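Local coordinates for rieske iron-sulfur protein soxF (Sulfolobus acidocaldarius, PDB 1JM1), which carries a Rieske [2Fe-2S] cluster and probably passes electrons along the respiratory chain as part of a quinol oxidase, at residues A[94-99]-A[141-146]; A[170-175]-A[189-194]. All blocks are in the same frame, centred on the assembly; numbering follows the deposited sequence. Where two conformers were deposited one is given.

Interaction 1: A[94-99]-A[141-146]; sequences CVHLGC and SGPAPR. With FES (Fe2/s2 (inorganic) cluster), chain C.
The carbonyl oxygen of Val95 accepts a 2.7 Å hydrogen bond from a water, and that water in turn accepts one from NE of Arg146 at 2.9 Å. Two loops of the Rieske domain are bridged in this way: 94-99 holds a Cys-X-His ligand pair, and 141-146, with its Gly-Pro-Ala-Pro sequence, is the Pro loop of the Rieske family. Apart from the water, the loops meet by van der Waals packing, part of it against polar atoms. The Val95 and Arg146 side chains cross at about a right angle, and CG1 of the valine sits 3.7 Å above the guanidinium plane, offset toward its rim. The other branch, CG2, presses to 3.2 Å against the Arg146 carbonyl oxygen, a buried acceptor that finds no hydrogen-bond donor in the model. The guanidinium is held in place by NH1, which donates to Pro170 O and also pairs with Tyr64 OH.

At the cluster end, chi1 of His96 (175°) carries CG away from the backbone N, and the turn of the ring presents ND1 to the iron FE2, bound at 2.1 Å. CG of Pro143 lies over the imidazole centre in a CH-pi contact, 3.5 Å from the centroid and only 6° off the ring normal, which closes one face of this iron ligand. Ala144 CA is 3.8 Å from His96 CB. Cys94 SG binds the other iron, FE1, and also accepts the hydrogen bond of His96 N; Cys124 and His127 complete the two iron sites, while the Cys99-Cys126 disulfide ties the ligand loops together. The contact joins the loop after strand 87-91 to the loop leaving strand 138-141, with Ala144 resting on Tyr131 of strand 130-132 and Val95 on Pro149 ahead of strand 151-155.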
ATOM      1  N   CYS A  94       0.423   3.844   9.470  1.00 10.32           N
ATOM      2  CA  CYS A  94       0.144   5.252   9.416  1.00 10.13           C
ATOM      3  C   CYS A  94       1.380   6.086   9.660  1.00  9.97           C
ATOM      4  O   CYS A  94       2.170   5.807  10.568  1.00 10.70           O
ATOM      5  CB  CYS A  94      -0.908   5.552  10.512  1.00 10.82           C
ATOM      6  SG  CYS A  94      -1.543   7.242  10.440  1.00 11.23           S
ATOM      7  N   VAL A  95       1.560   7.128   8.835  1.00 10.58           N
ATOM      8  CA  VAL A  95       2.743   7.999   8.929  1.00 10.68           C
ATOM      9  C   VAL A  95       2.518   9.181   9.872  1.00 11.48           C
ATOM     10  O   VAL A  95       3.395  10.040   9.990  1.00 13.43           O
ATOM     11  CB  VAL A  95       3.267   8.412   7.564  1.00 11.26           C
ATOM     12  CG1 VAL A  95       3.867   7.189   6.839  1.00 12.27           C
ATOM     13  CG2 VAL A  95       2.239   9.071   6.679  1.00 13.47           C
ATOM     14  N   HIS A  96       1.394   9.240  10.579  1.00 11.40           N
ATOM     15  CA  HIS A  96       1.228  10.182  11.683  1.00 11.83           C
ATOM     16  C   HIS A  96       1.965   9.648  12.910  1.00 11.58           C
ATOM     17  O   HIS A  96       3.017  10.170  13.277  1.00 13.51           O
ATOM     18  CB  HIS A  96      -0.233  10.411  11.967  1.00 12.34           C
ATOM     19  CG  HIS A  96      -0.446  11.291  13.181  1.00 12.44           C
ATOM     20  ND1 HIS A  96      -1.225  10.881  14.238  1.00 12.34           N
ATOM     21  CD2 HIS A  96       0.121  12.499  13.457  1.00 14.30           C
ATOM     22  CE1 HIS A  96      -1.144  11.844  15.129  1.00 13.28           C
ATOM     23  NE2 HIS A  96      -0.357  12.829  14.710  1.00 14.63           N
ATOM     24  N   LEU A  97       1.440   8.583  13.528  1.00 11.43           N
ATOM     25  CA  LEU A  97       1.994   8.039  14.771  1.00 11.48           C
ATOM     26  C   LEU A  97       2.049   6.550  14.752  1.00 11.33           C
ATOM     27  O   LEU A  97       2.141   5.890  15.808  1.00 12.10           O
ATOM     28  CB  LEU A  97       1.257   8.579  16.007  1.00 13.14           C
ATOM     29  CG  LEU A  97       2.128   9.068  17.144  1.00 19.16           C
ATOM     30  CD1 LEU A  97       3.022  10.260  16.729  1.00 23.10           C
ATOM     31  CD2 LEU A  97       1.252   9.390  18.328  1.00 23.74           C
ATOM     32  N   GLY A  98       2.114   5.895  13.568  1.00 10.90           N
ATOM     33  CA  GLY A  98       2.487   4.507  13.509  1.00 10.78           C
ATOM     34  C   GLY A  98       1.422   3.518  13.868  1.00 10.48           C
ATOM     35  O   GLY A  98       1.746   2.313  14.042  1.00 11.02           O
ATOM     36  N   CYS A  99       0.147   3.917  13.975  1.00 10.62           N
ATOM     37  CA  CYS A  99      -0.874   2.890  14.081  1.00 10.83           C
ATOM     38  C   CYS A  99      -0.957   2.069  12.810  1.00 10.66           C
ATOM     39  O   CYS A  99      -0.695   2.560  11.718  1.00 12.07           O
ATOM     40  CB  CYS A  99      -2.246   3.532  14.379  1.00 11.68           C
ATOM     41  SG  CYS A  99      -2.313   3.996  16.143  1.00 12.57           S
ATOM     42  N   SER A 141      -7.566  14.519   5.353  1.00 13.26           N
ATOM     43  CA  SER A 141      -8.082  14.920   6.659  1.00 14.13           C
ATOM     44  C   SER A 141      -7.138  14.432   7.702  1.00 13.60           C
ATOM     45  O   SER A 141      -6.414  13.464   7.501  1.00 13.26           O
ATOM     46  CB  SER A 141      -9.488  14.247   6.869  1.00 15.47           C
ATOM     47  OG  SER A 141     -10.123  14.833   8.007  1.00 17.80           O
ATOM     48  N   GLY A 142      -7.147  15.088   8.895  1.00 14.86           N
ATOM     49  CA  GLY A 142      -6.398  14.598  10.025  1.00 14.56           C
ATOM     50  C   GLY A 142      -4.961  15.009   9.986  1.00 14.07           C
ATOM     51  O   GLY A 142      -4.524  15.782   9.139  1.00 15.59           O
ATOM     52  N   PRO A 143      -4.194  14.525  10.956  1.00 13.69           N
ATOM     53  CA  PRO A 143      -2.888  15.107  11.254  1.00 14.13           C
ATOM     54  C   PRO A 143      -1.688  14.536  10.527  1.00 13.47           C
ATOM     55  O   PRO A 143      -0.574  15.077  10.668  1.00 15.08           O
ATOM     56  CB  PRO A 143      -2.760  14.894  12.800  1.00 15.00           C
ATOM     57  CG  PRO A 143      -3.488  13.610  13.020  1.00 14.41           C
ATOM     58  CD  PRO A 143      -4.672  13.696  12.091  1.00 14.49           C
ATOM     59  N   ALA A 144      -1.800  13.483   9.743  1.00 13.06           N
ATOM     60  CA  ALA A 144      -0.649  12.879   9.110  1.00 12.39           C
ATOM     61  C   ALA A 144       0.064  13.924   8.281  1.00 12.72           C
ATOM     62  O   ALA A 144      -0.575  14.684   7.531  1.00 13.77           O
ATOM     63  CB  ALA A 144      -1.049  11.706   8.217  1.00 12.94           C
ATOM     64  N   PRO A 145       1.383  13.991   8.369  1.00 12.83           N
ATOM     65  CA  PRO A 145       2.098  15.112   7.735  1.00 14.17           C
ATOM     66  C   PRO A 145       2.558  14.861   6.327  1.00 13.06           C
ATOM     67  O   PRO A 145       3.148  15.769   5.722  1.00 14.80           O
ATOM     68  CB  PRO A 145       3.307  15.291   8.691  1.00 17.14           C
ATOM     69  CG  PRO A 145       3.606  13.875   9.103  1.00 16.28           C
ATOM     70  CD  PRO A 145       2.247  13.285   9.347  1.00 14.36           C
ATOM     71  N   ARG A 146       2.313  13.689   5.769  1.00 12.16           N
ATOM     72  CA  ARG A 146       2.784  13.332   4.445  1.00 11.79           C
ATOM     73  C   ARG A 146       1.954  12.161   3.948  1.00 10.91           C
ATOM     74  O   ARG A 146       1.274  11.489   4.741  1.00 11.20           O
ATOM     75  CB  ARG A 146       4.262  12.984   4.472  1.00 11.88           C
ATOM     76  CG  ARG A 146       4.610  11.781   5.344  1.00 11.84           C
ATOM     77  CD  ARG A 146       6.097  11.644   5.488  1.00 12.91           C
ATOM     78  NE  ARG A 146       6.539  10.477   6.289  1.00 12.89           N
ATOM     79  CZ  ARG A 146       6.892   9.326   5.817  1.00 11.34           C
ATOM     80  NH1 ARG A 146       6.791   9.017   4.542  1.00 11.52           N
ATOM     81  NH2 ARG A 146       7.359   8.394   6.672  1.00 12.79           N
TER
HETATM   82 FE1  FES C 501      -2.866   7.272  12.380  1.00 11.36          FE
HETATM   83 FE2  FES C 501      -2.399   9.144  14.296  1.00 11.88          FE
HETATM   84  S1  FES C 501      -3.917   9.265  12.629  1.00 12.32           S
HETATM   85  S2  FES C 501      -1.426   7.115  14.117  1.00 11.77           S
HETATM   86  O   HOH W   1       5.819  10.803   9.119  1.00 21.52           O

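Interaction 2: A[170-175]-A[189-194]; sequences PYFSAG and PRYSYS
Arg190 opens an inverse gamma turn centred on Tyr191 and packs against Ala174 and Gly175; both segments are irregular and belong to the long loop between strands 161-167 and 202-203. CG of Arg190 stands anti to its carbonyl carbon (chi1 -61°), and the chain is extended from there to NE. CB meets Ala174 CB at 4.0 Å, and farther out the guanidinium lays a face against Gly175, whose CA is 3.5 Å above the plane and offset toward the rim. A side chain on residue 175 would run into NE of Arg190, so the glycine permits this close overlap. The same corner is tied by Asp188, which accepts from the backbone N of Arg190 with OD1 and from that of Gly175 with OD2.

Tyr191 follows and reaches across with its ring. Its OH donates to Phe172 O at 2.7 Å, and the acceptor lies in the plane of the phenol ring, at its edge. The hydroxyl oxygen also sits 3.3 Å from Tyr171 CB, and Ala174 CB touches the ring edge 3.9 Å from CE1. Arg178 adds a cation-pi contact to the ring. A phenylalanine in place of Tyr191 lacks the hydroxyl, which would probably leave Phe172 O without this donor and Tyr171 CB without its close neighbour, so that the two segments would be held less firmly.

Past Ser192, Tyr193 approaches the same loop more loosely and, having two conformers, less certainly; in one of them its OH is hydrogen-bonded to Gly98 O. The firmer link is that of Tyr191, whose hydroxyl oxygen lies in the plane of the Phe172 carbonyl, on a lone pair of its oxygen, with a C=O...donor angle of 125°.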
ATOM      1  N   PRO A 170       9.983   6.524   2.523  1.00 10.62           N
ATOM      2  CA  PRO A 170      10.187   5.753   3.766  1.00 10.68           C
ATOM      3  C   PRO A 170       8.870   5.550   4.491  1.00 10.05           C
ATOM      4  O   PRO A 170       7.986   6.421   4.513  1.00 10.66           O
ATOM      5  CB  PRO A 170      11.100   6.681   4.599  1.00 11.88           C
ATOM      6  CG  PRO A 170      10.775   8.071   4.084  1.00 12.22           C
ATOM      7  CD  PRO A 170      10.563   7.884   2.613  1.00 11.47           C
ATOM      8  N   TYR A 171       8.769   4.410   5.146  1.00 10.00           N
ATOM      9  CA  TYR A 171       7.682   4.132   6.081  1.00  9.98           C
ATOM     10  C   TYR A 171       7.839   5.003   7.331  1.00 10.40           C
ATOM     11  O   TYR A 171       8.853   5.703   7.525  1.00 10.97           O
ATOM     12  CB  TYR A 171       7.724   2.654   6.461  1.00 10.23           C
ATOM     13  CG  TYR A 171       7.542   1.671   5.330  1.00  9.90           C
ATOM     14  CD1 TYR A 171       8.072   0.398   5.443  1.00 10.35           C
ATOM     15  CD2 TYR A 171       6.842   1.959   4.167  1.00 10.05           C
ATOM     16  CE1 TYR A 171       7.916  -0.538   4.458  1.00 10.33           C
ATOM     17  CE2 TYR A 171       6.684   1.007   3.162  1.00 10.03           C
ATOM     18  CZ  TYR A 171       7.220  -0.240   3.303  1.00  9.62           C
ATOM     19  OH  TYR A 171       7.041  -1.139   2.289  1.00 10.56           O
ATOM     20  N   PHE A 172       6.827   4.969   8.182  1.00 10.42           N
ATOM     21  CA  PHE A 172       6.867   5.644   9.466  1.00 10.60           C
ATOM     22  C   PHE A 172       8.162   5.366  10.196  1.00 11.10           C
ATOM     23  O   PHE A 172       8.597   4.231  10.330  1.00 11.45           O
ATOM     24  CB  PHE A 172       5.672   5.129  10.287  1.00 11.26           C
ATOM     25  CG  PHE A 172       5.642   5.689  11.702  1.00 12.20           C
ATOM     26  CD1 PHE A 172       5.336   7.022  11.940  1.00 13.45           C
ATOM     27  CD2 PHE A 172       5.929   4.849  12.778  1.00 13.64           C
ATOM     28  CE1 PHE A 172       5.317   7.537  13.236  1.00 15.16           C
ATOM     29  CE2 PHE A 172       5.887   5.365  14.099  1.00 15.08           C
ATOM     30  CZ  PHE A 172       5.602   6.674  14.277  1.00 16.32           C
ATOM     31  N   SER A 173       8.734   6.422  10.771  1.00 11.98           N
ATOM     32  CA  SER A 173       9.935   6.304  11.614  1.00 13.02           C
ATOM     33  C   SER A 173       9.498   6.085  13.051  1.00 12.72           C
ATOM     34  O   SER A 173       8.944   6.973  13.691  1.00 14.33           O
ATOM     35  CB  SER A 173      10.757   7.596  11.563  1.00 15.14           C
ATOM     36  OG  SER A 173      11.383   7.782  10.305  1.00 16.46           O
ATOM     37  N   ALA A 174       9.797   4.894  13.536  1.00 13.12           N
ATOM     38  CA  ALA A 174       9.481   4.507  14.922  1.00 13.96           C
ATOM     39  C   ALA A 174      10.715   4.737  15.783  1.00 15.44           C
ATOM     40  O   ALA A 174      10.906   5.847  16.257  1.00 19.83           O
ATOM     41  CB  ALA A 174       8.949   3.078  14.909  1.00 14.32           C
ATOM     42  N   GLY A 175      11.553   3.730  15.997  1.00 16.08           N
ATOM     43  CA  GLY A 175      12.750   3.899  16.761  1.00 20.17           C
ATOM     44  C   GLY A 175      13.944   4.303  15.898  1.00 20.69           C
ATOM     45  O   GLY A 175      14.919   4.795  16.428  1.00 29.62           O
ATOM     46  N   PRO A 189      13.381  -2.910  15.656  1.00 16.86           N
ATOM     47  CA  PRO A 189      12.623  -3.776  16.527  1.00 17.90           C
ATOM     48  C   PRO A 189      11.276  -3.191  16.944  1.00 15.99           C
ATOM     49  O   PRO A 189      10.423  -3.968  17.353  1.00 17.67           O
ATOM     50  CB  PRO A 189      13.524  -3.957  17.754  1.00 23.31           C
ATOM     51  CG  PRO A 189      14.799  -3.454  17.387  1.00 34.90           C
ATOM     52  CD  PRO A 189      14.696  -2.588  16.241  1.00 20.77           C
ATOM     53  N   ARG A 190      11.078  -1.892  16.900  1.00 13.74           N
ATOM     54  CA  ARG A 190       9.779  -1.331  17.234  1.00 14.12           C
ATOM     55  C   ARG A 190       8.690  -1.714  16.233  1.00 14.24           C
ATOM     56  O   ARG A 190       7.497  -1.611  16.536  1.00 14.13           O
ATOM     57  CB  ARG A 190       9.823   0.144  17.416  1.00 14.28           C
ATOM     58  CG  ARG A 190      10.729   0.635  18.516  1.00 14.28           C
ATOM     59  CD  ARG A 190      10.381   2.073  18.906  1.00 14.55           C
ATOM     60  NE  ARG A 190      11.393   2.550  19.856  1.00 15.89           N
ATOM     61  CZ  ARG A 190      11.430   3.808  20.260  1.00 16.14           C
ATOM     62  NH1 ARG A 190      10.495   4.673  19.873  1.00 17.91           N
ATOM     63  NH2 ARG A 190      12.387   4.192  21.055  1.00 18.83           N
ATOM     64  N   TYR A 191       9.088  -2.171  15.022  1.00 14.38           N
ATOM     65  CA  TYR A 191       8.127  -2.658  14.047  1.00 13.73           C
ATOM     66  C   TYR A 191       7.725  -4.071  14.451  1.00 15.94           C
ATOM     67  O   TYR A 191       8.303  -5.073  14.018  1.00 22.10           O
ATOM     68  CB  TYR A 191       8.717  -2.631  12.632  1.00 13.05           C
ATOM     69  CG  TYR A 191       8.379  -1.354  11.881  1.00 12.20           C
ATOM     70  CD1 TYR A 191       8.716  -0.084  12.336  1.00 11.87           C
ATOM     71  CD2 TYR A 191       7.671  -1.428  10.669  1.00 11.40           C
ATOM     72  CE1 TYR A 191       8.376   1.057  11.598  1.00 12.14           C
ATOM     73  CE2 TYR A 191       7.321  -0.310   9.955  1.00 11.65           C
ATOM     74  CZ  TYR A 191       7.672   0.938  10.425  1.00 11.25           C
ATOM     75  OH  TYR A 191       7.299   2.011   9.663  1.00 12.07           O
ATOM     76  N   SER A 192       6.706  -4.245  15.246  0.58 14.99           N
ATOM     77  CA  SER A 192       6.355  -5.610  15.672  0.58 17.58           C
ATOM     78  C   SER A 192       5.037  -5.995  15.073  0.58 15.15           C
ATOM     79  O   SER A 192       4.436  -6.986  15.453  0.58 16.43           O
ATOM     80  CB  SER A 192       6.458  -5.677  17.300  0.58 16.93           C
ATOM     81  OG  SER A 192       5.421  -4.858  17.652  0.58 18.96           O
ATOM     82  N   TYR A 193       4.378  -5.330  14.123  0.58 17.23           N
ATOM     83  CA  TYR A 193       3.094  -5.450  13.470  1.00 16.12           C
ATOM     84  C   TYR A 193       2.958  -6.849  12.836  1.00 19.44           C
ATOM     85  O   TYR A 193       3.954  -7.351  12.189  1.00 26.24           O
ATOM     86  CB  TYR A 193       2.942  -4.446  12.324  1.00 14.47           C
ATOM     87  CG  TYR A 193       3.221  -3.013  12.711  1.00 12.98           C
ATOM     88  CD1 TYR A 193       4.450  -2.448  12.453  1.00 12.68           C
ATOM     89  CD2 TYR A 193       2.268  -2.249  13.330  1.00 12.83           C
ATOM     90  CE1 TYR A 193       4.710  -1.134  12.789  1.00 12.09           C
ATOM     91  CE2 TYR A 193       2.503  -0.897  13.680  1.00 11.99           C
ATOM     92  CZ  TYR A 193       3.721  -0.361  13.416  1.00 11.03           C
ATOM     93  OH  TYR A 193       4.072   0.928  13.742  1.00 11.48           O
ATOM     94  N   SER A 194       1.836  -7.359  13.049  1.00 27.51           N
ATOM     95  CA  SER A 194       1.419  -8.595  12.276  1.00 27.88           C
ATOM     96  C   SER A 194       0.721  -8.276  10.922  1.00 19.69           C
ATOM     97  O   SER A 194       0.242  -7.274  10.624  1.00 27.44           O
ATOM     98  CB  SER A 194       0.586  -9.532  13.092  1.00 31.07           C
ATOM     99  OG  SER A 194      -0.342  -8.754  13.813  1.00 76.31           O
TER

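Interactions 1 and 2 have centres 14 Å apart and follow one another along the chain, yet they touch directly. Arg146 reaches out of interaction 1, its NH1 2.9 Å from Pro170 O and its NH2 in a weak bond of 3.2 Å with Tyr171 O. In the conformer given, Tyr193 OH of interaction 2 is probably hydrogen-bonded to Gly98 O at 2.7 Å. Phe172 also touches the cluster loop, with CE1 3.5 Å from His96 O; its side chain comes within about 5 Å of that of Leu97 and about 7 Å of the cluster. Interaction 1 thus holds two of the four iron ligands, and interaction 2 touches their loop without binding the cluster.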